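Local coordinates for protein putative aminotransferase (Actinomadura melliaura, PDB 4ZWV) that probably transfers an amino group to a sugar with the help of pyridoxal 5'-phosphate, in making the aminopentose of the indolocarbazole AT2433, at residues A[262-267]-A[288-293]; A[296-301]-A[348-353]. All coordinates share one frame; numbering follows the deposited sequence. Where two conformers were deposited one is given.

Contact 1: A[262-267]-A[288-293]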
ATOM      1  N   LEU A 262     -28.133  10.754   7.845  1.00 16.41           N
ATOM      2  CA  LEU A 262     -29.089   9.769   7.344  1.00 17.52           C
ATOM      3  C   LEU A 262     -28.818   8.367   7.905  1.00 16.12           C
ATOM      4  O   LEU A 262     -29.763   7.662   8.273  1.00 15.52           O
ATOM      5  CB  LEU A 262     -29.078   9.739   5.814  1.00 18.19           C
ATOM      6  CG  LEU A 262     -29.602  11.009   5.142  1.00 20.29           C
ATOM      7  CD1 LEU A 262     -29.377  10.957   3.644  1.00 20.77           C
ATOM      8  CD2 LEU A 262     -31.084  11.207   5.445  1.00 20.48           C
ATOM      9  N   HIS A 263     -27.545   7.961   7.972  1.00 13.36           N
ATOM     10  CA  HIS A 263     -27.201   6.698   8.641  1.00 13.13           C
ATOM     11  C   HIS A 263     -27.826   6.655  10.031  1.00 16.39           C
ATOM     12  O   HIS A 263     -28.462   5.674  10.423  1.00 14.67           O
ATOM     13  CB  HIS A 263     -25.682   6.517   8.789  1.00 13.33           C
ATOM     14  CG  HIS A 263     -24.988   5.988   7.566  1.00 12.87           C
ATOM     15  ND1 HIS A 263     -24.448   4.720   7.513  1.00 14.38           N
ATOM     16  CD2 HIS A 263     -24.709   6.566   6.371  1.00 14.98           C
ATOM     17  CE1 HIS A 263     -23.876   4.535   6.336  1.00 12.06           C
ATOM     18  NE2 HIS A 263     -24.018   5.640   5.624  1.00 14.24           N
ATOM     19  N   ARG A 264     -27.637   7.737  10.775  1.00 14.71           N
ATOM     20  CA  ARG A 264     -28.112   7.799  12.152  1.00 16.18           C
ATOM     21  C   ARG A 264     -29.632   7.849  12.241  1.00 17.59           C
ATOM     22  O   ARG A 264     -30.226   7.205  13.102  1.00 17.58           O
ATOM     23  CB  ARG A 264     -27.476   9.000  12.857  1.00 14.67           C
ATOM     24  CG  ARG A 264     -25.995   8.763  13.137  1.00 15.58           C
ATOM     25  CD  ARG A 264     -25.229  10.035  13.464  1.00 14.25           C
ATOM     26  NE  ARG A 264     -23.849   9.704  13.810  1.00 14.65           N
ATOM     27  CZ  ARG A 264     -22.842  10.573  13.830  1.00 22.77           C
ATOM     28  NH1 ARG A 264     -23.046  11.843  13.516  1.00 22.08           N
ATOM     29  NH2 ARG A 264     -21.620  10.161  14.156  1.00 21.31           N
ATOM     30  N   GLU A 265     -30.263   8.589  11.333  1.00 16.86           N
ATOM     31  CA  GLU A 265     -31.722   8.655  11.286  1.00 18.66           C
ATOM     32  C   GLU A 265     -32.334   7.288  10.972  1.00 17.59           C
ATOM     33  O   GLU A 265     -33.322   6.885  11.584  1.00 18.94           O
ATOM     34  CB  GLU A 265     -32.161   9.693  10.253  1.00 18.00           C
ATOM     35  CG  GLU A 265     -33.661   9.765  10.025  1.00 34.93           C
ATOM     36  CD  GLU A 265     -34.036  10.666   8.856  1.00 48.02           C
ATOM     37  OE1 GLU A 265     -33.604  11.839   8.839  1.00 49.13           O
ATOM     38  OE2 GLU A 265     -34.758  10.199   7.951  1.00 47.29           O
ATOM     39  N   ASN A 266     -31.727   6.563  10.035  1.00 17.16           N
ATOM     40  CA  ASN A 266     -32.223   5.235   9.680  1.00 17.99           C
ATOM     41  C   ASN A 266     -32.067   4.242  10.833  1.00 17.68           C
ATOM     42  O   ASN A 266     -32.953   3.420  11.078  1.00 15.68           O
ATOM     43  CB  ASN A 266     -31.503   4.716   8.434  1.00 16.12           C
ATOM     44  CG  ASN A 266     -31.865   5.500   7.194  1.00 16.55           C
ATOM     45  OD1 ASN A 266     -32.934   6.119   7.124  1.00 18.81           O
ATOM     46  ND2 ASN A 266     -30.980   5.490   6.208  1.00 15.05           N
ATOM     47  N   ALA A 267     -30.936   4.321  11.529  1.00 17.45           N
ATOM     48  CA  ALA A 267     -30.696   3.489  12.709  1.00 15.17           C
ATOM     49  C   ALA A 267     -31.736   3.767  13.792  1.00 20.46           C
ATOM     50  O   ALA A 267     -32.255   2.844  14.428  1.00 17.38           O
ATOM     51  CB  ALA A 267     -29.293   3.729  13.249  1.00 14.50           C
ATOM     52  N   ASP A 288     -23.953   7.705  25.979  1.00 13.96           N
ATOM     53  CA  ASP A 288     -22.793   8.557  26.246  1.00 15.78           C
ATOM     54  C   ASP A 288     -21.857   8.668  25.047  1.00 16.02           C
ATOM     55  O   ASP A 288     -20.749   9.166  25.182  1.00 16.24           O
ATOM     56  CB  ASP A 288     -22.007   8.055  27.469  1.00 13.77           C
ATOM     57  CG  ASP A 288     -21.369   6.696  27.247  1.00 17.13           C
ATOM     58  OD1 ASP A 288     -21.735   6.004  26.279  1.00 18.88           O
ATOM     59  OD2 ASP A 288     -20.499   6.306  28.049  1.00 21.01           O
ATOM     60  N   ARG A 289     -22.296   8.190  23.888  1.00 12.62           N
ATOM     61  CA  ARG A 289     -21.462   8.197  22.699  1.00 13.09           C
ATOM     62  C   ARG A 289     -22.336   8.240  21.462  1.00 12.47           C
ATOM     63  O   ARG A 289     -23.538   7.996  21.532  1.00 15.18           O
ATOM     64  CB  ARG A 289     -20.542   6.972  22.673  1.00 13.58           C
ATOM     65  CG  ARG A 289     -21.254   5.625  22.524  1.00 12.04           C
ATOM     66  CD  ARG A 289     -20.350   4.479  22.979  1.00 13.89           C
ATOM     67  NE  ARG A 289     -20.299   4.424  24.438  1.00 14.30           N
ATOM     68  CZ  ARG A 289     -19.805   3.418  25.154  1.00 12.93           C
ATOM     69  NH1 ARG A 289     -19.276   2.356  24.555  1.00 13.66           N
ATOM     70  NH2 ARG A 289     -19.859   3.470  26.486  1.00 14.49           N
ATOM     71  N   GLU A 290     -21.728   8.566  20.327  1.00 12.71           N
ATOM     72  CA  GLU A 290     -22.473   8.658  19.084  1.00 14.50           C
ATOM     73  C   GLU A 290     -21.767   7.852  18.013  1.00 13.43           C
ATOM     74  O   GLU A 290     -20.660   8.204  17.605  1.00 14.45           O
ATOM     75  CB  GLU A 290     -22.624  10.116  18.644  1.00 15.26           C
ATOM     76  CG  GLU A 290     -23.457  10.286  17.380  1.00 20.83           C
ATOM     77  CD  GLU A 290     -23.698  11.749  17.024  1.00 31.75           C
ATOM     78  OE1 GLU A 290     -22.729  12.542  17.026  1.00 30.77           O
ATOM     79  OE2 GLU A 290     -24.864  12.106  16.754  1.00 32.92           O
ATOM     80  N   GLY A 291     -22.396   6.756  17.588  1.00 13.16           N
ATOM     81  CA  GLY A 291     -21.815   5.894  16.568  1.00 14.30           C
ATOM     82  C   GLY A 291     -22.150   6.344  15.159  1.00 14.30           C
ATOM     83  O   GLY A 291     -22.913   7.293  14.956  1.00 13.95           O
ATOM     84  N   SER A 292     -21.572   5.659  14.179  1.00 10.69           N
ATOM     85  CA  SER A 292     -21.728   6.077  12.794  1.00 11.13           C
ATOM     86  C   SER A 292     -22.503   5.089  11.934  1.00 10.68           C
ATOM     87  O   SER A 292     -22.764   5.370  10.767  1.00 12.22           O
ATOM     88  CB  SER A 292     -20.347   6.338  12.185  1.00 14.57           C
ATOM     89  OG  SER A 292     -19.741   7.438  12.852  1.00 16.03           O
ATOM     90  N   PHE A 293     -22.861   3.937  12.505  1.00 12.86           N
ATOM     91  CA  PHE A 293     -23.754   2.980  11.828  1.00 11.22           C
ATOM     92  C   PHE A 293     -23.372   2.670  10.382  1.00 13.83           C
ATOM     93  O   PHE A 293     -24.141   2.876   9.445  1.00 14.09           O
ATOM     94  CB  PHE A 293     -25.194   3.482  11.898  1.00 14.48           C
ATOM     95  CG  PHE A 293     -25.729   3.503  13.291  1.00 15.51           C
ATOM     96  CD1 PHE A 293     -26.163   2.333  13.887  1.00 17.65           C
ATOM     97  CD2 PHE A 293     -25.755   4.674  14.022  1.00 17.77           C
ATOM     98  CE1 PHE A 293     -26.651   2.333  15.188  1.00 19.31           C
ATOM     99  CE2 PHE A 293     -26.238   4.683  15.321  1.00 25.47           C
ATOM    100  CZ  PHE A 293     -26.687   3.508  15.902  1.00 21.83           C
TER

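Contact 2: A[296-301]-A[348-353]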
ATOM      1  N   TYR A 296     -26.270  -1.828  10.309  1.00 12.97           N
ATOM      2  CA  TYR A 296     -27.126  -1.945  11.491  1.00 13.57           C
ATOM      3  C   TYR A 296     -27.232  -3.414  11.889  1.00 14.15           C
ATOM      4  O   TYR A 296     -27.797  -4.222  11.156  1.00 14.62           O
ATOM      5  CB  TYR A 296     -28.509  -1.341  11.208  1.00 16.65           C
ATOM      6  CG  TYR A 296     -29.413  -1.298  12.419  1.00 15.58           C
ATOM      7  CD1 TYR A 296     -29.433  -0.189  13.253  1.00 17.26           C
ATOM      8  CD2 TYR A 296     -30.241  -2.373  12.734  1.00 15.00           C
ATOM      9  CE1 TYR A 296     -30.259  -0.148  14.381  1.00 16.68           C
ATOM     10  CE2 TYR A 296     -31.066  -2.341  13.853  1.00 17.97           C
ATOM     11  CZ  TYR A 296     -31.069  -1.223  14.666  1.00 16.75           C
ATOM     12  OH  TYR A 296     -31.883  -1.191  15.782  1.00 20.35           O
ATOM     13  N   ASP A 297     -26.668  -3.762  13.043  1.00 15.62           N
ATOM     14  CA  ASP A 297     -26.635  -5.157  13.480  1.00 14.75           C
ATOM     15  C   ASP A 297     -27.847  -5.556  14.314  1.00 15.72           C
ATOM     16  O   ASP A 297     -28.326  -4.786  15.156  1.00 17.06           O
ATOM     17  CB  ASP A 297     -25.376  -5.439  14.298  1.00 15.69           C
ATOM     18  CG  ASP A 297     -24.139  -5.595  13.434  1.00 23.76           C
ATOM     19  OD1 ASP A 297     -24.275  -5.571  12.195  1.00 22.37           O
ATOM     20  OD2 ASP A 297     -23.039  -5.763  14.002  1.00 22.17           O
ATOM     21  N   VAL A 298     -28.328  -6.776  14.085  1.00 14.28           N
ATOM     22  CA  VAL A 298     -29.297  -7.419  14.969  1.00 14.53           C
ATOM     23  C   VAL A 298     -28.874  -8.868  15.189  1.00 14.76           C
ATOM     24  O   VAL A 298     -27.940  -9.350  14.551  1.00 13.79           O
ATOM     25  CB  VAL A 298     -30.735  -7.371  14.404  1.00 16.93           C
ATOM     26  CG1 VAL A 298     -31.210  -5.925  14.254  1.00 16.33           C
ATOM     27  CG2 VAL A 298     -30.824  -8.096  13.076  1.00 16.28           C
ATOM     28  N   LYS A 299     -29.543  -9.552  16.104  1.00 16.08           N
ATOM     29  CA  LYS A 299     -29.290 -10.971  16.324  1.00 15.94           C
ATOM     30  C   LYS A 299     -30.596 -11.728  16.144  1.00 15.70           C
ATOM     31  O   LYS A 299     -31.606 -11.349  16.726  1.00 18.91           O
ATOM     32  CB  LYS A 299     -28.695 -11.200  17.717  1.00 16.49           C
ATOM     33  CG  LYS A 299     -27.303 -10.580  17.889  1.00 15.55           C
ATOM     34  CD  LYS A 299     -26.792 -10.666  19.335  1.00 16.46           C
ATOM     35  CE  LYS A 299     -27.569  -9.746  20.259  1.00 19.76           C
ATOM     36  NZ  LYS A 299     -27.035  -9.744  21.657  1.00 23.40           N
ATOM     37  N   VAL A 300     -30.591 -12.786  15.333  1.00 17.20           N
ATOM     38  CA  VAL A 300     -31.835 -13.508  15.051  1.00 16.82           C
ATOM     39  C   VAL A 300     -31.766 -15.014  15.290  1.00 18.61           C
ATOM     40  O   VAL A 300     -30.708 -15.637  15.141  1.00 20.12           O
ATOM     41  CB  VAL A 300     -32.301 -13.289  13.580  1.00 19.61           C
ATOM     42  CG1 VAL A 300     -32.622 -11.826  13.326  1.00 18.63           C
ATOM     43  CG2 VAL A 300     -31.254 -13.784  12.591  1.00 19.78           C
ATOM     44  N   ASP A 301     -32.910 -15.578  15.672  1.00 19.12           N
ATOM     45  CA  ASP A 301     -33.127 -17.021  15.695  1.00 18.76           C
ATOM     46  C   ASP A 301     -33.416 -17.512  14.282  1.00 23.14           C
ATOM     47  O   ASP A 301     -33.959 -16.762  13.467  1.00 21.96           O
ATOM     48  CB  ASP A 301     -34.290 -17.384  16.611  1.00 23.79           C
ATOM     49  CG  ASP A 301     -34.078 -16.932  18.039  1.00 28.36           C
ATOM     50  OD1 ASP A 301     -32.915 -16.773  18.452  1.00 33.91           O
ATOM     51  OD2 ASP A 301     -35.090 -16.741  18.747  1.00 39.88           O
ATOM     52  N   VAL A 348     -26.597 -10.614  12.230  0.74 13.33           N
ATOM     53  CA  VAL A 348     -26.807 -10.237  10.830  0.74 15.25           C
ATOM     54  C   VAL A 348     -26.815  -8.709  10.698  0.74 14.07           C
ATOM     55  O   VAL A 348     -27.409  -8.009  11.520  0.74 14.60           O
ATOM     56  CB  VAL A 348     -28.112 -10.846  10.262  0.74 18.35           C
ATOM     57  CG1 VAL A 348     -29.280 -10.592  11.186  0.74 19.47           C
ATOM     58  CG2 VAL A 348     -28.388 -10.327   8.843  0.74 14.28           C
ATOM     59  N   SER A 349     -26.109  -8.205   9.686  1.00 14.80           N
ATOM     60  CA  SER A 349     -25.998  -6.770   9.428  1.00 13.06           C
ATOM     61  C   SER A 349     -27.040  -6.359   8.394  1.00 14.87           C
ATOM     62  O   SER A 349     -27.194  -7.019   7.359  1.00 16.17           O
ATOM     63  CB  SER A 349     -24.596  -6.404   8.920  1.00 14.56           C
ATOM     64  OG  SER A 349     -23.580  -6.740   9.862  1.00 16.84           O
ATOM     65  N   LEU A 350     -27.742  -5.263   8.670  1.00 13.40           N
ATOM     66  CA  LEU A 350     -28.787  -4.754   7.785  1.00 14.58           C
ATOM     67  C   LEU A 350     -28.386  -3.431   7.137  1.00 14.57           C
ATOM     68  O   LEU A 350     -27.638  -2.649   7.721  1.00 13.58           O
ATOM     69  CB  LEU A 350     -30.092  -4.564   8.563  1.00 16.13           C
ATOM     70  CG  LEU A 350     -30.658  -5.810   9.243  1.00 17.73           C
ATOM     71  CD1 LEU A 350     -31.874  -5.453  10.079  1.00 21.00           C
ATOM     72  CD2 LEU A 350     -31.017  -6.840   8.194  1.00 23.33           C
ATOM     73  N   PRO A 351     -28.876  -3.177   5.916  1.00 15.22           N
ATOM     74  CA  PRO A 351     -28.590  -1.887   5.276  1.00 14.87           C
ATOM     75  C   PRO A 351     -29.151  -0.729   6.085  1.00 13.79           C
ATOM     76  O   PRO A 351     -30.305  -0.793   6.510  1.00 15.17           O
ATOM     77  CB  PRO A 351     -29.309  -1.992   3.924  1.00 15.24           C
ATOM     78  CG  PRO A 351     -29.480  -3.459   3.685  1.00 19.00           C
ATOM     79  CD  PRO A 351     -29.686  -4.055   5.053  1.00 14.74           C
ATOM     80  N   VAL A 352     -28.363   0.321   6.274  1.00 14.65           N
ATOM     81  CA  VAL A 352     -28.829   1.439   7.086  1.00 15.14           C
ATOM     82  C   VAL A 352     -28.348   2.785   6.523  1.00 15.28           C
ATOM     83  O   VAL A 352     -28.656   3.843   7.055  1.00 13.58           O
ATOM     84  CB  VAL A 352     -28.361   1.256   8.557  1.00 13.32           C
ATOM     85  CG1 VAL A 352     -26.884   1.589   8.698  1.00 12.87           C
ATOM     86  CG2 VAL A 352     -29.204   2.095   9.518  1.00 14.52           C
ATOM     87  N   GLY A 353     -27.607   2.745   5.422  1.00 15.57           N
ATOM     88  CA  GLY A 353     -26.962   3.948   4.917  1.00 14.50           C
ATOM     89  C   GLY A 353     -27.812   4.994   4.207  1.00 15.41           C
ATOM     90  O   GLY A 353     -29.036   4.857   4.079  1.00 16.27           O
TER

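Contact 1: A[262-267]-A[288-293]
Two side chains of the helix, His263 and Arg264, hydrogen-bond to backbone carbonyls of 288-293. His263 ND1 lies 2.7 Å from Phe293 O, with the oxygen close to the imidazole plane while the donor sits above the carbonyl plane. Arg264, extended from CG to NE, gives NE to Gly291 O at 2.8 Å (N-H...O 160°), and NH2 adds a weak second bond to the same oxygen. NH2 also bonds Gly167 O, so this long side chain ties the helix to two loops.

The charged pairing is a stack. The Glu290 carboxylate lies over one guanidinium face, the planes 2° apart and CD 3.5 Å from Arg264 CZ; NH1 and OE1 attract by charge alone, since no N-H points at that oxygen.

Apolar contact rests on a CH-pi interaction: Ala267 CB sits 3.4 Å from the centroid of the Phe293 ring, over its face, where a small methyl lets the flat ring lie close. Ser292 hydrogen-bonds Trp166 O through OG, and its side chain is about 7 Å from that of His164, which binds the cofactor. The contact fastens the loop after strand 289-290 to helix 243-273, near the pyridoxal phosphate site of this DegT/DnrJ/EryC1 aminotransferase.

Contact 2: A[296-301]-A[348-353]
Val298 and Val348 lie side by side and point the same way, a hydrogen-bonded pair of two antiparallel strands. In the conformer given for Val348, one of two, the facing methyls Val298 CG2 and Val348 CG1 are 3.5 Å apart; each occupies the crowded position between its own backbone N and carbonyl carbon. In that conformer Val300 CG2 meets the same Val348 methyl at 4.0 Å, its side chain set obliquely to that of Val348. Branched valines suit such a place, being compact and favourable to extended backbone.

Further along the same face, Leu350 sends CD1 to Val298 CG2 and, more distantly, to Tyr296 CD2. Tyr296 CB rests 3.7 Å from Val352 CB. With CG anti to the backbone N (chi1 -174°), the Tyr296 ring leads away from the partner strand toward helix 243-273, meeting Tyr270 edge-to-face and bonding Asp271 through OH. Phe306 of helix 303-312 also packs against Val300 and Val348.

The other face carries a polar pair, Asp297 and Ser349, where the strands form a non-hydrogen-bonded pair. Ser349 OG donates to Asp297 OD1 at 2.7 Å, meeting it on the syn side, 23° out of the carboxylate plane. An alanine in place of Asp297 would probably leave the Ser349 hydroxyl without this acceptor in a buried setting.

Four backbone hydrogen bonds join Tyr296 to Leu350 and Val298 to Val348, the shortest being Leu350 N to Tyr296 O at 2.7 Å. The chemistry is therefore two-sided: an apolar face seals against helices, while on the other a short bond holds the buried carboxylate and hydroxyl against each other.

How the contacts relate
Contact 1 closes before contact 2 opens along the chain, and the short run from Phe293 to Tyr296 leads from one into the other; their centres lie 14 Å apart. Strand 289-290 edges a small antiparallel sheet with 169-170 and 173-174, whereas 296-300 is the middle strand of another, between 280-282 and 347-350. Helix 243-273 is shared: it supplies one side of contact 1 and covers Tyr296 and Val352 of contact 2. The two also touch directly, for Asn266 ND2 probably hydrogen-bonds Val352 O at 3.0 Å. Together they join the C-terminal sheet, through the helix, to the loop beside the cofactor site.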